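Side-chain contacts in geranyltranstransferase (Agrobacterium tumefaciens, PDB 2H8O), which probably condenses isopentenyl diphosphate with geranyl diphosphate to make farnesyl diphosphate, as a mainly helical polyprenyl synthetase of the trans type: residues G101-A104 against E105-L108; A237-N240 against Q241-Q245; R246-L249 against F250-I254. One frame throughout, in Å; residues are numbered along the deposited sequence.

Contact 1 (G101-A104 against E105-L108); sequences GGDA and EAGL
D103 OD1 reaches over the first turn of the helix that follows it and accepts from two backbone amides at once. The bond from A106 N, 3.1 Å to D103 OD1, meets the carboxylate from above its plane, while that from E105 N is bent and weak. The side chain gets there with CG anti to the backbone N (chi1 -172°), which brings OD1 to these first amides of the helix. Aspartate suits such a place because it is short, and its negative charge probably gains from the positive end of the helix dipole. This is an N-cap, and it opens helix 104-125; just before it G101, at positive phi, closes helix 88-99 as the C-prime residue of a Schellman motif. The inner side is close-packed: A106 CB lies 4.1 Å from D103 CB and also touches N171, and G107, a buried glycine, sends its N to D103 O at 2.9 Å. L108 turns its branches onto helix 34-57, at K49, T50 and L53. The outer side is wet. There the extended chain of E105 runs outward past P172, and a water donates both to D103 OD2, at 2.8 Å, and to E105 OE1, bridging two carboxylates.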
loop_
_atom_site.group_PDB
_atom_site.type_symbol
_atom_site.label_atom_id
_atom_site.label_comp_id
_atom_site.label_asym_id
_atom_site.label_seq_id
_atom_site.Cartn_x
_atom_site.Cartn_y
_atom_site.Cartn_z
ATOM N N GLY A 101 27.127 -1.898 -8.313
ATOM C CA GLY A 101 27.625 -0.539 -8.487
ATOM C C GLY A 101 26.592 0.570 -8.588
ATOM O O GLY A 101 26.905 1.661 -9.100
ATOM N N GLY A 102 25.392 0.322 -8.064
ATOM C CA GLY A 102 24.323 1.326 -8.060
ATOM C C GLY A 102 24.519 2.375 -6.989
ATOM O O GLY A 102 25.483 2.319 -6.224
ATOM N N ASP A 103 23.593 3.331 -6.949
ATOM C CA ASP A 103 23.630 4.464 -6.040
ATOM C C ASP A 103 23.236 4.007 -4.634
ATOM O O ASP A 103 22.092 3.579 -4.401
ATOM C CB ASP A 103 22.666 5.543 -6.556
ATOM C CG ASP A 103 22.764 6.839 -5.794
ATOM O OD1 ASP A 103 22.571 6.829 -4.564
ATOM O OD2 ASP A 103 23.054 7.875 -6.427
ATOM N N ALA A 104 24.170 4.113 -3.695
ATOM C CA ALA A 104 23.938 3.655 -2.325
ATOM C C ALA A 104 22.806 4.409 -1.645
ATOM O O ALA A 104 22.124 3.845 -0.786
ATOM C CB ALA A 104 25.213 3.805 -1.496
ATOM N N GLU A 105 22.601 5.678 -1.998
ATOM C CA GLU A 105 21.528 6.461 -1.374
ATOM C C GLU A 105 20.188 5.919 -1.843
ATOM O O GLU A 105 19.267 5.787 -1.055
ATOM C CB GLU A 105 21.653 7.967 -1.691
ATOM C CG GLU A 105 20.650 8.846 -0.958
ATOM C CD GLU A 105 20.829 10.339 -1.229
ATOM O OE1 GLU A 105 21.668 10.719 -2.092
ATOM O OE2 GLU A 105 20.147 11.136 -0.548
ATOM N N ALA A 106 20.089 5.588 -3.128
ATOM C CA ALA A 106 18.858 4.959 -3.632
ATOM C C ALA A 106 18.646 3.597 -2.960
ATOM O O ALA A 106 17.532 3.250 -2.538
ATOM C CB ALA A 106 18.928 4.840 -5.135
ATOM N N GLY A 107 19.728 2.844 -2.810
ATOM C CA GLY A 107 19.683 1.579 -2.066
ATOM C C GLY A 107 19.170 1.718 -0.643
ATOM O O GLY A 107 18.350 0.918 -0.179
ATOM N N LEU A 108 19.639 2.758 0.046
ATOM C CA LEU A 108 19.200 3.027 1.410
ATOM C C LEU A 108 17.700 3.370 1.464
ATOM O O LEU A 108 16.974 2.873 2.331
ATOM C CB LEU A 108 20.035 4.151 2.013
ATOM C CG LEU A 108 19.835 4.404 3.496
ATOM C CD1 LEU A 108 20.321 3.222 4.324
ATOM C CD2 LEU A 108 20.537 5.693 3.908
HETATM O O HOH W 1 22.842 10.018 -4.614
#

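Contact 2 (A237-N240 against Q241-Q245); sequences AGSN and QAERQ
S239 OG donates to E243 OE1 at 2.6 Å, a short bond that joins the loop to the first turn of the helix; a second, weak bond links S239 OG to A234 O. The hydroxyl meets the carboxylate on its anti side, 21° out of plane. A water donates to the same E243 OE1, at 2.7 Å, and accepts from N240 N, so this oxygen accepts two hydrogen bonds and the amide is provided for. E243 OE2 is bonded to the hydroxyl of Y316. Glutamate has the length for this: with CG anti to its own N (chi1 -179°), the extended chain brings the carboxylate to S239. N240 is the N-cap of helix 241-267. Its short side chain supplies an acceptor that the first turn lacks: OD1 takes E243 N at 2.9 Å, with a C=O...donor angle of 174°. The return link from N240 N runs through the water, so the direct reciprocal bond of a capping box is absent. G238, at positive phi, ends helix 211-237 in a Schellman motif, a shape glycine adopts readily. The bond of 3.0 Å from R244 N to N240 O is nearly straight, and the R244 guanidinium pairs with E231, tying the two helices together.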
loop_
_atom_site.group_PDB
_atom_site.type_symbol
_atom_site.label_atom_id
_atom_site.label_comp_id
_atom_site.label_asym_id
_atom_site.label_seq_id
_atom_site.Cartn_x
_atom_site.Cartn_y
_atom_site.Cartn_z
ATOM N N ALA A 237 20.333 -0.489 -9.976
ATOM C CA ALA A 237 21.628 -0.318 -10.664
ATOM C C ALA A 237 21.455 -0.152 -12.175
ATOM O O ALA A 237 22.415 0.214 -12.874
ATOM C CB ALA A 237 22.547 -1.481 -10.361
ATOM N N GLY A 238 20.257 -0.415 -12.688
ATOM C CA GLY A 238 19.983 -0.343 -14.123
ATOM C C GLY A 238 20.626 -1.492 -14.879
ATOM O O GLY A 238 21.083 -1.326 -16.014
ATOM N N SER A 239 20.652 -2.662 -14.247
ATOM C CA SER A 239 21.275 -3.869 -14.799
ATOM C C SER A 239 20.527 -4.396 -16.007
ATOM O O SER A 239 19.319 -4.173 -16.146
ATOM C CB SER A 239 21.264 -4.981 -13.747
ATOM O OG SER A 239 22.019 -4.608 -12.610
ATOM N N ASN A 240 21.227 -5.137 -16.866
ATOM C CA ASN A 240 20.546 -5.833 -17.957
ATOM C C ASN A 240 19.668 -6.969 -17.439
ATOM O O ASN A 240 19.749 -7.337 -16.258
ATOM C CB ASN A 240 21.532 -6.303 -19.048
ATOM C CG ASN A 240 22.488 -7.391 -18.593
ATOM O OD1 ASN A 240 22.223 -8.153 -17.676
ATOM N ND2 ASN A 240 23.609 -7.501 -19.308
ATOM N N GLN A 241 18.800 -7.489 -18.302
ATOM C CA GLN A 241 17.857 -8.543 -17.922
ATOM C C GLN A 241 18.534 -9.746 -17.275
ATOM O O GLN A 241 18.041 -10.285 -16.293
ATOM C CB GLN A 241 17.048 -9.021 -19.134
ATOM C CG GLN A 241 15.924 -8.095 -19.498
ATOM C CD GLN A 241 14.933 -8.711 -20.469
ATOM O OE1 GLN A 241 15.313 -9.275 -21.504
ATOM N NE2 GLN A 241 13.648 -8.581 -20.150
ATOM N N ALA A 242 19.649 -10.179 -17.856
ATOM C CA ALA A 242 20.376 -11.343 -17.366
ATOM C C ALA A 242 20.803 -11.185 -15.922
ATOM O O ALA A 242 20.673 -12.105 -15.129
ATOM C CB ALA A 242 21.607 -11.595 -18.233
ATOM N N GLU A 243 21.327 -10.011 -15.611
ATOM C CA GLU A 243 21.841 -9.713 -14.282
ATOM C C GLU A 243 20.692 -9.550 -13.280
ATOM O O GLU A 243 20.779 -10.001 -12.133
ATOM C CB GLU A 243 22.667 -8.447 -14.353
ATOM C CG GLU A 243 23.266 -8.031 -13.070
ATOM C CD GLU A 243 24.430 -7.096 -13.286
ATOM O OE1 GLU A 243 24.172 -5.883 -13.469
ATOM O OE2 GLU A 243 25.600 -7.563 -13.270
ATOM N N ARG A 244 19.622 -8.897 -13.713
ATOM C CA ARG A 244 18.413 -8.823 -12.893
ATOM C C ARG A 244 17.893 -10.234 -12.569
ATOM O O ARG A 244 17.584 -10.528 -11.424
ATOM C CB ARG A 244 17.352 -7.979 -13.584
ATOM C CG ARG A 244 16.067 -7.883 -12.810
ATOM C CD ARG A 244 15.150 -6.849 -13.380
ATOM N NE ARG A 244 13.818 -6.966 -12.783
ATOM C CZ ARG A 244 12.788 -6.190 -13.096
ATOM N NH1 ARG A 244 12.917 -5.197 -13.974
ATOM N NH2 ARG A 244 11.610 -6.412 -12.516
ATOM N N GLN A 245 17.812 -11.114 -13.571
ATOM C CA GLN A 245 17.417 -12.504 -13.320
ATOM C C GLN A 245 18.355 -13.206 -12.354
ATOM O O GLN A 245 17.901 -13.963 -11.512
ATOM C CB GLN A 245 17.310 -13.342 -14.623
ATOM C CG GLN A 245 16.078 -13.076 -15.416
ATOM C CD GLN A 245 14.836 -13.156 -14.570
ATOM O OE1 GLN A 245 14.597 -14.155 -13.911
ATOM N NE2 GLN A 245 14.081 -12.054 -14.510
HETATM O O HOH W 2 24.115 -5.473 -16.140
#

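Contact 3 (R246-L249 against F250-I254); sequences RLRL and FGEKI
R246-L249 and F250-I254 are successive turns of one helix, joined by four backbone bonds, each from an N-H to the carbonyl four residues earlier. F250 N to R246 O, G251 N to L247 O, E252 N to R248 O and K253 N to L249 O all measure 2.8 to 3.0 Å, an unbroken alpha-helical ladder. On the polar side R248 and E252, four residues apart, make a long salt bridge of 3.9 Å between R248 NE and E252 OE2. The carboxylate oxygen lies well out of the guanidinium plane, the two planes being 58° apart, and no N-H points at it; the attraction is of charge alone. A water helps to close the gap, donating to E252 OE2 at 2.9 Å and accepting weakly from R248 NE. The stronger partners of R248 are E231 and, across the dimer interface, D65 of the second subunit, so an arginine with several N-H groups is well placed here. L249 also touches E252, its CD2 3.6 Å from E252 OE1. K253 folds back at chi2 (-65°), which lays its CG 3.5 Å from L249 O, and its NZ pairs with E308. The buried side is largely apolar: F250 packs on A309, L313 and L323, L247 on L100 beside S96, and I254 on L92, A327 and I330. G251, without a side chain, is buried among these turns. Helix 241-267 thus packs against helices 88-99, 295-312 and 321-331 of the polyprenyl synthetase bundle, and further along carries the sequence DDLLD, which matches the family's second aspartate-rich motif, DDxxD.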
loop_
_atom_site.group_PDB
_atom_site.type_symbol
_atom_site.label_atom_id
_atom_site.label_comp_id
_atom_site.label_asym_id
_atom_site.label_seq_id
_atom_site.Cartn_x
_atom_site.Cartn_y
_atom_site.Cartn_z
ATOM N N ARG A 246 19.658 -12.990 -12.507
ATOM C CA ARG A 246 20.663 -13.598 -11.635
ATOM C C ARG A 246 20.392 -13.202 -10.173
ATOM O O ARG A 246 20.368 -14.060 -9.274
ATOM C CB ARG A 246 22.069 -13.163 -12.050
ATOM C CG ARG A 246 23.190 -13.762 -11.211
ATOM C CD ARG A 246 24.575 -13.532 -11.840
ATOM N NE ARG A 246 24.631 -14.156 -13.177
ATOM C CZ ARG A 246 24.907 -15.442 -13.436
ATOM N NH1 ARG A 246 25.234 -16.302 -12.473
ATOM N NH2 ARG A 246 24.885 -15.879 -14.691
ATOM N N LEU A 247 20.195 -11.910 -9.938
ATOM C CA LEU A 247 19.954 -11.448 -8.559
ATOM C C LEU A 247 18.611 -11.926 -8.009
ATOM O O LEU A 247 18.522 -12.278 -6.833
ATOM C CB LEU A 247 20.144 -9.931 -8.421
ATOM C CG LEU A 247 21.564 -9.489 -8.035
ATOM C CD1 LEU A 247 21.898 -9.909 -6.606
ATOM C CD2 LEU A 247 22.621 -10.033 -8.995
ATOM N N ARG A 248 17.584 -11.959 -8.852
ATOM C CA ARG A 248 16.306 -12.600 -8.494
ATOM C C ARG A 248 16.499 -14.067 -8.035
ATOM O O ARG A 248 16.027 -14.519 -6.931
ATOM C CB ARG A 248 15.329 -12.491 -9.678
ATOM C CG ARG A 248 13.933 -12.990 -9.395
ATOM C CD ARG A 248 13.115 -13.024 -10.681
ATOM N NE ARG A 248 11.814 -13.664 -10.528
ATOM C CZ ARG A 248 10.724 -13.075 -10.051
ATOM N NH1 ARG A 248 10.760 -11.811 -9.661
ATOM N NH2 ARG A 248 9.578 -13.758 -9.967
ATOM N N LEU A 249 17.190 -14.834 -8.856
ATOM C CA LEU A 249 17.432 -16.219 -8.509
ATOM C C LEU A 249 18.196 -16.332 -7.195
ATOM O O LEU A 249 17.877 -17.185 -6.354
ATOM C CB LEU A 249 18.199 -16.929 -9.625
ATOM C CG LEU A 249 17.578 -17.332 -10.937
ATOM C CD1 LEU A 249 18.604 -18.201 -11.644
ATOM C CD2 LEU A 249 16.283 -18.100 -10.748
ATOM N N PHE A 250 19.202 -15.484 -7.013
ATOM C CA PHE A 250 19.951 -15.451 -5.756
ATOM C C PHE A 250 18.984 -15.192 -4.588
ATOM O O PHE A 250 19.032 -15.859 -3.549
ATOM C CB PHE A 250 21.048 -14.383 -5.798
ATOM C CG PHE A 250 21.833 -14.284 -4.524
ATOM C CD1 PHE A 250 22.875 -15.162 -4.245
ATOM C CD2 PHE A 250 21.519 -13.324 -3.582
ATOM C CE1 PHE A 250 23.590 -15.056 -3.053
ATOM C CE2 PHE A 250 22.217 -13.233 -2.392
ATOM C CZ PHE A 250 23.251 -14.091 -2.133
ATOM N N GLY A 251 18.082 -14.234 -4.776
ATOM C CA GLY A 251 17.098 -13.895 -3.753
ATOM C C GLY A 251 16.166 -15.051 -3.441
ATOM O O GLY A 251 15.823 -15.297 -2.295
ATOM N N GLU A 252 15.770 -15.783 -4.484
ATOM C CA GLU A 252 14.987 -17.013 -4.282
ATOM C C GLU A 252 15.755 -18.041 -3.423
ATOM O O GLU A 252 15.192 -18.619 -2.502
ATOM C CB GLU A 252 14.514 -17.588 -5.635
ATOM C CG GLU A 252 13.510 -16.663 -6.319
ATOM C CD GLU A 252 12.987 -17.156 -7.653
ATOM O OE1 GLU A 252 13.624 -18.033 -8.259
ATOM O OE2 GLU A 252 11.896 -16.678 -8.076
ATOM N N LYS A 253 17.049 -18.249 -3.678
ATOM C CA LYS A 253 17.833 -19.189 -2.849
ATOM C C LYS A 253 17.971 -18.707 -1.394
ATOM O O LYS A 253 17.875 -19.495 -0.442
ATOM C CB LYS A 253 19.213 -19.450 -3.476
ATOM C CG LYS A 253 19.178 -20.077 -4.875
ATOM C CD LYS A 253 18.577 -21.497 -4.852
ATOM C CE LYS A 253 18.251 -22.047 -6.237
ATOM N NZ LYS A 253 17.271 -23.189 -6.142
ATOM N N ILE A 254 18.162 -17.403 -1.197
ATOM C CA ILE A 254 18.190 -16.824 0.155
ATOM C C ILE A 254 16.885 -17.140 0.884
ATOM O O ILE A 254 16.894 -17.568 2.023
ATOM C CB ILE A 254 18.382 -15.276 0.132
ATOM C CG1 ILE A 254 19.793 -14.900 -0.307
ATOM C CG2 ILE A 254 18.084 -14.665 1.527
ATOM C CD1 ILE A 254 20.876 -15.131 0.759
HETATM O O HOH W 3 12.599 -16.884 -10.883
#

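How the contacts relate
Contacts 1 and 2 are both helix starts preceded by a Schellman glycine, and they meet at one end of the helical bundle: G102 CA lies 4.0 Å from A237 CB, and their centres are 15 Å apart. Contact 3 continues contact 2 along helix 241-267, its centre 12 Å away; the helix begins at the surface and becomes partly buried. Between contacts 1 and 3 the nearest atoms are about 9 Å apart; L100 touches S239 and E243 of contact 2 and L247 of contact 3. E231 serves both R244 and R248. Helices 104-125 and 241-267 lead on to the sequences DDLPAMD and DDLLD, which probably bind diphosphate through magnesium, as in relatives; the contacts precede these motifs in sequence.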